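Long-range contact in AAEL008620-PA odorant-binding protein (Aedes aegypti, PDB 5V13), which binds juvenile hormone specifically in mosquito hemolymph and belongs to the odorant-binding protein family: residues N160-F172 and I258-L271. Residues are numbered along the deposited sequence; the frame is centred on the assembly and turned at random.
Sequences NGVKQIGQMFVDF and IRDRNQKTAFYFDL. With JH3 (methyl (2E,6E)-9-[(2R)-3,3-dimethyloxiran-2-yl]-3,7-dimethylnona-2,6-dienoate), chain E.
G166 and A266 bring the two backbones closest, 4.2 Å between their CA atoms, where the type II turn Q164–Q167 meets the chain leaving helix 251-264. G166 N donates to A266 O at 2.8 Å, while G166 CA lies over one face of the F267 ring, a CH-pi contact. From the residue just before the turn, K163 reaches across with CG anti to the backbone N (chi1 -175°) and then folds back at chi3 and chi4. That bend brings K163 NZ to T265 O, 2.8 Å away and almost in line with the C=O, and also to Q164 O and Q167 O, so three carbonyls grip one ammonium. The CE of K163 meets the Y268 hydroxyl, which sits at the edge of the F169 ring and hydrogen-bonds E27.

Two side chains then take up the first N-H groups of helix 169-177. T265 OG1 accepts from F169 N (2.9 Å) and donates to N262 O, and N262 OD1 accepts from V170 N (2.9 Å) in a nearly straight bond, 168°. M168 crosses N262 at about a right angle, its SD lying 3.5 Å from N262 ND2; that amide nitrogen hydrogen-bonds D178 of the second subunit.

The start of helix 169-177, with M168 at its N-cap position, thus has its first two N-H groups taken by side chains of 258-271; past A266 and F267 the latter segment runs on to F269, which lines the juvenile hormone pocket.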
ATOM      1  N   ASN B 160       0.714  -2.655   6.495  1.00 16.40           N
ATOM      2  CA  ASN B 160       1.581  -3.825   6.574  1.00 18.07           C
ATOM      3  C   ASN B 160       1.139  -4.816   7.631  1.00 23.28           C
ATOM      4  O   ASN B 160       1.834  -5.819   7.831  1.00 27.16           O
ATOM      5  CB  ASN B 160       3.023  -3.419   6.875  1.00 26.84           C
ATOM      6  CG  ASN B 160       3.682  -2.693   5.730  1.00 27.87           C
ATOM      7  OD1 ASN B 160       3.023  -2.075   4.896  1.00 32.73           O
ATOM      8  ND2 ASN B 160       5.005  -2.760   5.688  1.00 37.20           N
ATOM      9  N   GLY B 161       0.032  -4.569   8.326  1.00 13.84           N
ATOM     10  CA  GLY B 161      -0.522  -5.610   9.173  1.00 16.34           C
ATOM     11  C   GLY B 161      -1.250  -6.722   8.442  1.00 14.95           C
ATOM     12  O   GLY B 161      -1.651  -7.701   9.078  1.00 22.62           O
ATOM     13  N   VAL B 162      -1.472  -6.589   7.135  1.00 14.68           N
ATOM     14  CA  VAL B 162      -2.126  -7.626   6.340  1.00 13.32           C
ATOM     15  C   VAL B 162      -1.285  -7.869   5.099  1.00 15.40           C
ATOM     16  O   VAL B 162      -0.657  -6.947   4.571  1.00 12.11           O
ATOM     17  CB  VAL B 162      -3.579  -7.233   5.946  1.00 12.39           C
ATOM     18  CG1 VAL B 162      -3.577  -6.097   4.931  1.00 14.99           C
ATOM     19  CG2 VAL B 162      -4.335  -8.424   5.395  1.00 13.33           C
ATOM     20  N   LYS B 163      -1.242  -9.124   4.648  1.00 15.01           N
ATOM     21  CA  LYS B 163      -0.567  -9.412   3.384  1.00 17.11           C
ATOM     22  C   LYS B 163      -1.341  -8.768   2.240  1.00 14.57           C
ATOM     23  O   LYS B 163      -2.549  -8.975   2.099  1.00 17.27           O
ATOM     24  CB  LYS B 163      -0.440 -10.920   3.159  1.00 15.58           C
ATOM     25  CG  LYS B 163       0.372 -11.306   1.913  1.00 15.71           C
ATOM     26  CD  LYS B 163       0.145 -12.780   1.551  1.00 16.69           C
ATOM     27  CE  LYS B 163      -1.197 -12.978   0.833  1.00 16.41           C
ATOM     28  NZ  LYS B 163      -1.171 -12.392  -0.533  1.00 15.81           N
ATOM     29  N   GLN B 164      -0.648  -7.980   1.422  1.00  9.84           N
ATOM     30  CA  GLN B 164      -1.321  -7.280   0.345  1.00 11.08           C
ATOM     31  C   GLN B 164      -1.503  -8.204  -0.857  1.00 13.55           C
ATOM     32  O   GLN B 164      -0.854  -9.246  -0.981  1.00 13.83           O
ATOM     33  CB  GLN B 164      -0.532  -6.034  -0.069  1.00 14.01           C
ATOM     34  CG  GLN B 164      -0.306  -5.026   1.081  1.00 16.56           C
ATOM     35  CD  GLN B 164      -1.516  -4.148   1.363  1.00 25.91           C
ATOM     36  OE1 GLN B 164      -2.198  -3.691   0.437  1.00 31.07           O
ATOM     37  NE2 GLN B 164      -1.791  -3.902   2.657  1.00 25.49           N
ATOM     38  N   ILE B 165      -2.412  -7.807  -1.745  1.00 12.97           N
ATOM     39  CA  ILE B 165      -2.548  -8.503  -3.023  1.00 13.99           C
ATOM     40  C   ILE B 165      -1.209  -8.431  -3.736  1.00 13.44           C
ATOM     41  O   ILE B 165      -0.575  -7.371  -3.778  1.00 12.66           O
ATOM     42  CB  ILE B 165      -3.667  -7.864  -3.862  1.00 18.45           C
ATOM     43  CG1 ILE B 165      -5.041  -8.181  -3.266  1.00 18.40           C
ATOM     44  CG2 ILE B 165      -3.593  -8.327  -5.343  1.00 18.12           C
ATOM     45  CD1 ILE B 165      -6.153  -7.226  -3.787  1.00 18.68           C
ATOM     46  N   GLY B 166      -0.746  -9.570  -4.268  1.00 15.75           N
ATOM     47  CA  GLY B 166       0.532  -9.605  -4.958  1.00 19.88           C
ATOM     48  C   GLY B 166       1.760  -9.740  -4.067  1.00 21.97           C
ATOM     49  O   GLY B 166       2.866  -9.940  -4.591  1.00 20.46           O
ATOM     50  N   GLN B 167       1.614  -9.616  -2.753  1.00 12.22           N
ATOM     51  CA  GLN B 167       2.719  -9.824  -1.816  1.00 13.39           C
ATOM     52  C   GLN B 167       2.791 -11.286  -1.392  1.00 16.90           C
ATOM     53  O   GLN B 167       1.760 -11.914  -1.130  1.00 12.23           O
ATOM     54  CB  GLN B 167       2.545  -8.951  -0.568  1.00 14.47           C
ATOM     55  CG  GLN B 167       3.736  -9.031   0.413  1.00 13.49           C
ATOM     56  CD  GLN B 167       3.539  -8.148   1.641  1.00 14.30           C
ATOM     57  OE1 GLN B 167       2.416  -7.771   1.956  1.00 14.50           O
ATOM     58  NE2 GLN B 167       4.629  -7.826   2.339  1.00 12.22           N
ATOM     59  N   MET B 168       4.007 -11.827  -1.323  1.00 15.54           N
ATOM     60  CA  MET B 168       4.165 -13.208  -0.878  1.00 15.11           C
ATOM     61  C   MET B 168       4.231 -13.260   0.641  1.00 18.11           C
ATOM     62  O   MET B 168       4.643 -12.301   1.293  1.00 12.27           O
ATOM     63  CB  MET B 168       5.428 -13.844  -1.462  1.00 18.72           C
ATOM     64  CG  MET B 168       5.424 -13.917  -2.976  1.00 19.17           C
ATOM     65  SD  MET B 168       6.926 -14.674  -3.656  1.00 20.79           S
ATOM     66  CE  MET B 168       6.972 -13.962  -5.293  1.00 23.38           C
ATOM     67  N   PHE B 169       3.854 -14.414   1.199  1.00 15.05           N
ATOM     68  CA  PHE B 169       3.755 -14.519   2.647  1.00 15.26           C
ATOM     69  C   PHE B 169       5.117 -14.480   3.329  1.00 15.61           C
ATOM     70  O   PHE B 169       5.235 -13.930   4.430  1.00 16.51           O
ATOM     71  CB  PHE B 169       2.981 -15.777   3.055  1.00 13.36           C
ATOM     72  CG  PHE B 169       1.673 -15.453   3.729  1.00 16.60           C
ATOM     73  CD1 PHE B 169       1.653 -14.648   4.861  1.00 16.59           C
ATOM     74  CD2 PHE B 169       0.470 -15.895   3.208  1.00 17.62           C
ATOM     75  CE1 PHE B 169       0.456 -14.300   5.471  1.00 17.97           C
ATOM     76  CE2 PHE B 169      -0.727 -15.550   3.811  1.00 15.22           C
ATOM     77  CZ  PHE B 169      -0.733 -14.748   4.941  1.00 15.06           C
ATOM     78  N   VAL B 170       6.156 -15.058   2.725  1.00 11.58           N
ATOM     79  CA  VAL B 170       7.449 -15.013   3.410  1.00 15.21           C
ATOM     80  C   VAL B 170       7.909 -13.566   3.579  1.00 16.33           C
ATOM     81  O   VAL B 170       8.337 -13.162   4.669  1.00 12.95           O
ATOM     82  CB  VAL B 170       8.500 -15.866   2.681  1.00 16.90           C
ATOM     83  CG1 VAL B 170       9.896 -15.605   3.289  1.00 16.42           C
ATOM     84  CG2 VAL B 170       8.147 -17.323   2.814  1.00 15.26           C
ATOM     85  N   ASP B 171       7.786 -12.760   2.518  1.00 15.74           N
ATOM     86  CA  ASP B 171       8.136 -11.340   2.588  1.00 19.34           C
ATOM     87  C   ASP B 171       7.344 -10.625   3.673  1.00 20.48           C
ATOM     88  O   ASP B 171       7.896  -9.815   4.434  1.00 14.80           O
ATOM     89  CB  ASP B 171       7.884 -10.665   1.236  1.00 17.11           C
ATOM     90  CG  ASP B 171       8.201  -9.163   1.257  1.00 23.00           C
ATOM     91  OD1 ASP B 171       9.396  -8.811   1.297  1.00 25.14           O
ATOM     92  OD2 ASP B 171       7.266  -8.334   1.239  1.00 22.16           O
ATOM     93  N   PHE B 172       6.031 -10.868   3.718  1.00 13.88           N
ATOM     94  CA  PHE B 172       5.191 -10.279   4.757  1.00 15.81           C
ATOM     95  C   PHE B 172       5.691 -10.661   6.145  1.00 13.65           C
ATOM     96  O   PHE B 172       5.784  -9.817   7.046  1.00 11.23           O
ATOM     97  CB  PHE B 172       3.742 -10.735   4.547  1.00 19.15           C
ATOM     98  CG  PHE B 172       2.826 -10.370   5.662  1.00 15.61           C
ATOM     99  CD1 PHE B 172       2.213  -9.121   5.693  1.00 11.46           C
ATOM    100  CD2 PHE B 172       2.562 -11.270   6.685  1.00 17.08           C
ATOM    101  CE1 PHE B 172       1.373  -8.778   6.739  1.00 20.12           C
ATOM    102  CE2 PHE B 172       1.719 -10.932   7.725  1.00 21.13           C
ATOM    103  CZ  PHE B 172       1.126  -9.677   7.749  1.00 20.17           C
ATOM    104  N   ILE B 258       8.762 -24.649   0.799  1.00 14.81           N
ATOM    105  CA  ILE B 258       8.385 -23.314   1.255  1.00 13.93           C
ATOM    106  C   ILE B 258       8.472 -22.313   0.110  1.00 17.96           C
ATOM    107  O   ILE B 258       7.586 -21.465  -0.062  1.00 18.09           O
ATOM    108  CB  ILE B 258       9.266 -22.889   2.450  1.00 20.61           C
ATOM    109  CG1 ILE B 258       8.930 -23.745   3.680  1.00 18.97           C
ATOM    110  CG2 ILE B 258       9.106 -21.390   2.750  1.00 19.73           C
ATOM    111  CD1 ILE B 258       9.817 -23.471   4.900  1.00 20.58           C
ATOM    112  N   ARG B 259       9.533 -22.398  -0.691  1.00 18.92           N
ATOM    113  CA  ARG B 259       9.691 -21.492  -1.825  1.00 21.22           C
ATOM    114  C   ARG B 259       8.574 -21.688  -2.839  1.00 20.48           C
ATOM    115  O   ARG B 259       8.003 -20.714  -3.341  1.00 14.52           O
ATOM    116  CB  ARG B 259      11.047 -21.709  -2.495  1.00 18.83           C
ATOM    117  CG  ARG B 259      12.140 -20.743  -2.047  1.00 32.57           C
ATOM    118  CD  ARG B 259      13.351 -20.731  -3.008  1.00 38.91           C
ATOM    119  NE  ARG B 259      13.089 -20.011  -4.257  1.00 47.61           N
ATOM    120  CZ  ARG B 259      13.236 -18.694  -4.423  1.00 45.98           C
ATOM    121  NH1 ARG B 259      13.644 -17.927  -3.414  1.00 41.00           N
ATOM    122  NH2 ARG B 259      12.966 -18.138  -5.601  1.00 38.71           N
ATOM    123  N   ASP B 260       8.248 -22.945  -3.142  1.00 19.62           N
ATOM    124  CA  ASP B 260       7.209 -23.251  -4.121  1.00 15.15           C
ATOM    125  C   ASP B 260       5.847 -22.735  -3.670  1.00 19.78           C
ATOM    126  O   ASP B 260       5.136 -22.084  -4.446  1.00 17.07           O
ATOM    127  CB  ASP B 260       7.161 -24.759  -4.358  1.00 18.18           C
ATOM    128  CG  ASP B 260       6.266 -25.132  -5.518  1.00 32.25           C
ATOM    129  OD1 ASP B 260       6.656 -24.844  -6.661  1.00 39.73           O
ATOM    130  OD2 ASP B 260       5.180 -25.700  -5.289  1.00 34.97           O
ATOM    131  N   ARG B 261       5.463 -23.022  -2.415  1.00 13.38           N
ATOM    132  CA  ARG B 261       4.190 -22.515  -1.901  1.00 14.35           C
ATOM    133  C   ARG B 261       4.201 -20.996  -1.844  1.00 19.01           C
ATOM    134  O   ARG B 261       3.205 -20.348  -2.188  1.00 20.17           O
ATOM    135  CB  ARG B 261       3.898 -23.100  -0.504  1.00 13.92           C
ATOM    136  CG  ARG B 261       2.619 -22.576   0.178  1.00 17.65           C
ATOM    137  CD  ARG B 261       1.352 -22.806  -0.677  1.00 13.37           C
ATOM    138  NE  ARG B 261       0.176 -22.112  -0.152  1.00 13.64           N
ATOM    139  CZ  ARG B 261      -0.559 -22.544   0.869  1.00 20.82           C
ATOM    140  NH1 ARG B 261      -0.224 -23.665   1.490  1.00 19.80           N
ATOM    141  NH2 ARG B 261      -1.612 -21.841   1.289  1.00 21.87           N
ATOM    142  N   ASN B 262       5.326 -20.416  -1.406  1.00 16.11           N
ATOM    143  CA  ASN B 262       5.424 -18.970  -1.243  1.00 15.97           C
ATOM    144  C   ASN B 262       5.022 -18.240  -2.513  1.00 12.34           C
ATOM    145  O   ASN B 262       4.303 -17.236  -2.453  1.00 15.26           O
ATOM    146  CB  ASN B 262       6.848 -18.575  -0.855  1.00 11.97           C
ATOM    147  CG  ASN B 262       6.946 -17.131  -0.414  1.00 17.67           C
ATOM    148  OD1 ASN B 262       6.093 -16.632   0.317  1.00 14.18           O
ATOM    149  ND2 ASN B 262       7.992 -16.452  -0.855  1.00 15.15           N
ATOM    150  N   GLN B 263       5.483 -18.728  -3.669  1.00 14.53           N
ATOM    151  CA  GLN B 263       5.171 -18.063  -4.936  1.00 15.83           C
ATOM    152  C   GLN B 263       3.672 -18.038  -5.179  1.00 20.11           C
ATOM    153  O   GLN B 263       3.139 -17.067  -5.735  1.00 14.96           O
ATOM    154  CB  GLN B 263       5.861 -18.765  -6.110  1.00 23.67           C
ATOM    155  CG  GLN B 263       7.283 -19.211  -5.855  1.00 34.96           C
ATOM    156  CD  GLN B 263       8.211 -18.057  -5.533  1.00 40.65           C
ATOM    157  OE1 GLN B 263       8.260 -17.069  -6.268  1.00 40.86           O
ATOM    158  NE2 GLN B 263       8.955 -18.178  -4.427  1.00 35.09           N
ATOM    159  N   LYS B 264       2.978 -19.105  -4.776  1.00 15.36           N
ATOM    160  CA  LYS B 264       1.532 -19.198  -4.944  1.00 18.17           C
ATOM    161  C   LYS B 264       0.749 -18.341  -3.956  1.00 20.19           C
ATOM    162  O   LYS B 264      -0.480 -18.246  -4.090  1.00 18.04           O
ATOM    163  CB  LYS B 264       1.071 -20.655  -4.808  1.00 17.85           C
ATOM    164  CG  LYS B 264       1.717 -21.634  -5.790  1.00 24.07           C
ATOM    165  CD  LYS B 264       1.167 -23.042  -5.526  1.00 28.77           C
ATOM    166  CE  LYS B 264       2.157 -24.121  -5.931  1.00 34.24           C
ATOM    167  NZ  LYS B 264       2.592 -23.967  -7.338  1.00 36.08           N
ATOM    168  N   THR B 265       1.395 -17.726  -2.965  1.00 12.69           N
ATOM    169  CA  THR B 265       0.649 -16.906  -2.022  1.00 15.82           C
ATOM    170  C   THR B 265       0.509 -15.459  -2.474  1.00 13.02           C
ATOM    171  O   THR B 265      -0.173 -14.686  -1.796  1.00 12.20           O
ATOM    172  CB  THR B 265       1.307 -16.917  -0.628  1.00 14.95           C
ATOM    173  OG1 THR B 265       2.591 -16.274  -0.689  1.00 16.24           O
ATOM    174  CG2 THR B 265       1.455 -18.351  -0.110  1.00 14.44           C
ATOM    175  N   ALA B 266       1.146 -15.073  -3.586  1.00 14.81           N
ATOM    176  CA  ALA B 266       1.064 -13.686  -4.046  1.00 12.28           C
ATOM    177  C   ALA B 266      -0.337 -13.348  -4.542  1.00 18.67           C
ATOM    178  O   ALA B 266      -0.929 -12.345  -4.120  1.00 16.72           O
ATOM    179  CB  ALA B 266       2.099 -13.428  -5.148  1.00 12.77           C
ATOM    180  N   PHE B 267      -0.890 -14.178  -5.433  1.00 12.81           N
ATOM    181  CA  PHE B 267      -2.168 -13.906  -6.092  1.00 15.46           C
ATOM    182  C   PHE B 267      -3.096 -15.098  -5.899  1.00 14.99           C
ATOM    183  O   PHE B 267      -2.929 -16.130  -6.557  1.00 18.97           O
ATOM    184  CB  PHE B 267      -1.972 -13.633  -7.585  1.00 16.98           C
ATOM    185  CG  PHE B 267      -1.094 -12.450  -7.884  1.00 19.73           C
ATOM    186  CD1 PHE B 267      -1.586 -11.161  -7.766  1.00 22.27           C
ATOM    187  CD2 PHE B 267       0.217 -12.630  -8.305  1.00 20.99           C
ATOM    188  CE1 PHE B 267      -0.780 -10.062  -8.060  1.00 22.52           C
ATOM    189  CE2 PHE B 267       1.034 -11.535  -8.588  1.00 22.84           C
ATOM    190  CZ  PHE B 267       0.529 -10.251  -8.467  1.00 24.58           C
ATOM    191  N   TYR B 268      -4.097 -14.949  -5.026  1.00 14.50           N
ATOM    192  CA  TYR B 268      -5.022 -16.051  -4.766  1.00 12.85           C
ATOM    193  C   TYR B 268      -5.859 -16.383  -6.000  1.00 16.84           C
ATOM    194  O   TYR B 268      -6.156 -17.559  -6.260  1.00 16.80           O
ATOM    195  CB  TYR B 268      -5.905 -15.697  -3.575  1.00 14.75           C
ATOM    196  CG  TYR B 268      -5.149 -15.695  -2.262  1.00 11.66           C
ATOM    197  CD1 TYR B 268      -3.805 -16.086  -2.202  1.00 18.43           C
ATOM    198  CD2 TYR B 268      -5.773 -15.342  -1.087  1.00 13.62           C
ATOM    199  CE1 TYR B 268      -3.101 -16.110  -0.993  1.00 17.75           C
ATOM    200  CE2 TYR B 268      -5.077 -15.354   0.126  1.00 13.22           C
ATOM    201  CZ  TYR B 268      -3.747 -15.745   0.171  1.00 13.58           C
ATOM    202  OH  TYR B 268      -3.081 -15.759   1.395  1.00 12.48           O
ATOM    203  N   PHE B 269      -6.257 -15.366  -6.762  1.00 15.67           N
ATOM    204  CA  PHE B 269      -6.657 -15.557  -8.155  1.00 16.91           C
ATOM    205  C   PHE B 269      -6.252 -14.313  -8.937  1.00 23.46           C
ATOM    206  O   PHE B 269      -5.799 -13.320  -8.366  1.00 24.63           O
ATOM    207  CB  PHE B 269      -8.153 -15.851  -8.300  1.00 20.75           C
ATOM    208  CG  PHE B 269      -9.040 -14.641  -8.200  1.00 19.67           C
ATOM    209  CD1 PHE B 269      -9.352 -14.088  -6.970  1.00 20.55           C
ATOM    210  CD2 PHE B 269      -9.596 -14.087  -9.337  1.00 18.47           C
ATOM    211  CE1 PHE B 269     -10.180 -12.988  -6.881  1.00 25.75           C
ATOM    212  CE2 PHE B 269     -10.423 -12.993  -9.262  1.00 16.89           C
ATOM    213  CZ  PHE B 269     -10.725 -12.438  -8.033  1.00 23.88           C
ATOM    214  N   ASP B 270      -6.403 -14.377 -10.255  1.00 20.10           N
ATOM    215  CA  ASP B 270      -5.957 -13.298 -11.136  1.00 21.54           C
ATOM    216  C   ASP B 270      -7.114 -12.323 -11.320  1.00 23.52           C
ATOM    217  O   ASP B 270      -8.073 -12.624 -12.037  1.00 23.29           O
ATOM    218  CB  ASP B 270      -5.480 -13.880 -12.461  1.00 24.48           C
ATOM    219  CG  ASP B 270      -5.079 -12.817 -13.479  1.00 27.73           C
ATOM    220  OD1 ASP B 270      -5.028 -11.607 -13.155  1.00 28.66           O
ATOM    221  OD2 ASP B 270      -4.828 -13.211 -14.631  1.00 36.32           O
ATOM    222  N   LEU B 271      -7.024 -11.149 -10.679  1.00 20.99           N
ATOM    223  CA  LEU B 271      -8.122 -10.187 -10.746  1.00 23.01           C
ATOM    224  C   LEU B 271      -8.349  -9.652 -12.156  1.00 28.13           C
ATOM    225  O   LEU B 271      -9.362  -8.980 -12.393  1.00 29.58           O
ATOM    226  CB  LEU B 271      -7.878  -9.019  -9.770  1.00 27.59           C
ATOM    227  CG  LEU B 271      -8.510  -9.056  -8.370  1.00 33.10           C
ATOM    228  CD1 LEU B 271      -7.995 -10.221  -7.540  1.00 32.69           C
ATOM    229  CD2 LEU B 271      -8.275  -7.743  -7.621  1.00 40.03           C
TER
HETATM  230  C1  JH3 E 301     -15.252 -14.632  -4.804  1.00 19.20           C
HETATM  231  O2  JH3 E 301     -15.221 -13.436  -5.033  1.00 26.63           O
HETATM  232  O1  JH3 E 301     -14.194 -15.450  -5.339  1.00 26.28           O
HETATM  233  CM  JH3 E 301     -13.122 -14.812  -6.037  1.00 26.40           C
HETATM  234  C2  JH3 E 301     -16.289 -15.300  -3.994  1.00 17.52           C
HETATM  235  C3  JH3 E 301     -17.360 -14.740  -3.428  1.00 12.87           C
HETATM  236  C3' JH3 E 301     -17.704 -13.280  -3.533  1.00 17.41           C
HETATM  237  C4  JH3 E 301     -18.253 -15.658  -2.626  1.00 13.64           C
HETATM  238  C5  JH3 E 301     -18.656 -14.957  -1.332  1.00 16.25           C
HETATM  239  C6  JH3 E 301     -19.145 -15.986  -0.337  1.00 14.03           C
HETATM  240  C7  JH3 E 301     -20.443 -16.275  -0.164  1.00 15.23           C
HETATM  241  C7' JH3 E 301     -21.503 -15.605  -0.998  1.00 16.95           C
HETATM  242  C8  JH3 E 301     -20.815 -17.322   0.875  1.00 19.48           C
HETATM  243  C9  JH3 E 301     -21.662 -16.734   2.016  1.00 18.61           C
HETATM  244  CA  JH3 E 301     -21.044 -15.475   2.618  1.00 16.96           C
HETATM  245  O3  JH3 E 301     -21.734 -15.008   3.799  1.00 16.80           O
HETATM  246  CB  JH3 E 301     -20.470 -15.636   4.025  1.00 17.52           C
HETATM  247  CB' JH3 E 301     -19.268 -14.722   4.283  1.00 14.96           C
HETATM  248  CC  JH3 E 301     -20.585 -16.969   4.750  1.00 20.65           C
HETATM  249  O   HOH W   1       8.782 -13.681  -0.284  1.00 16.44           O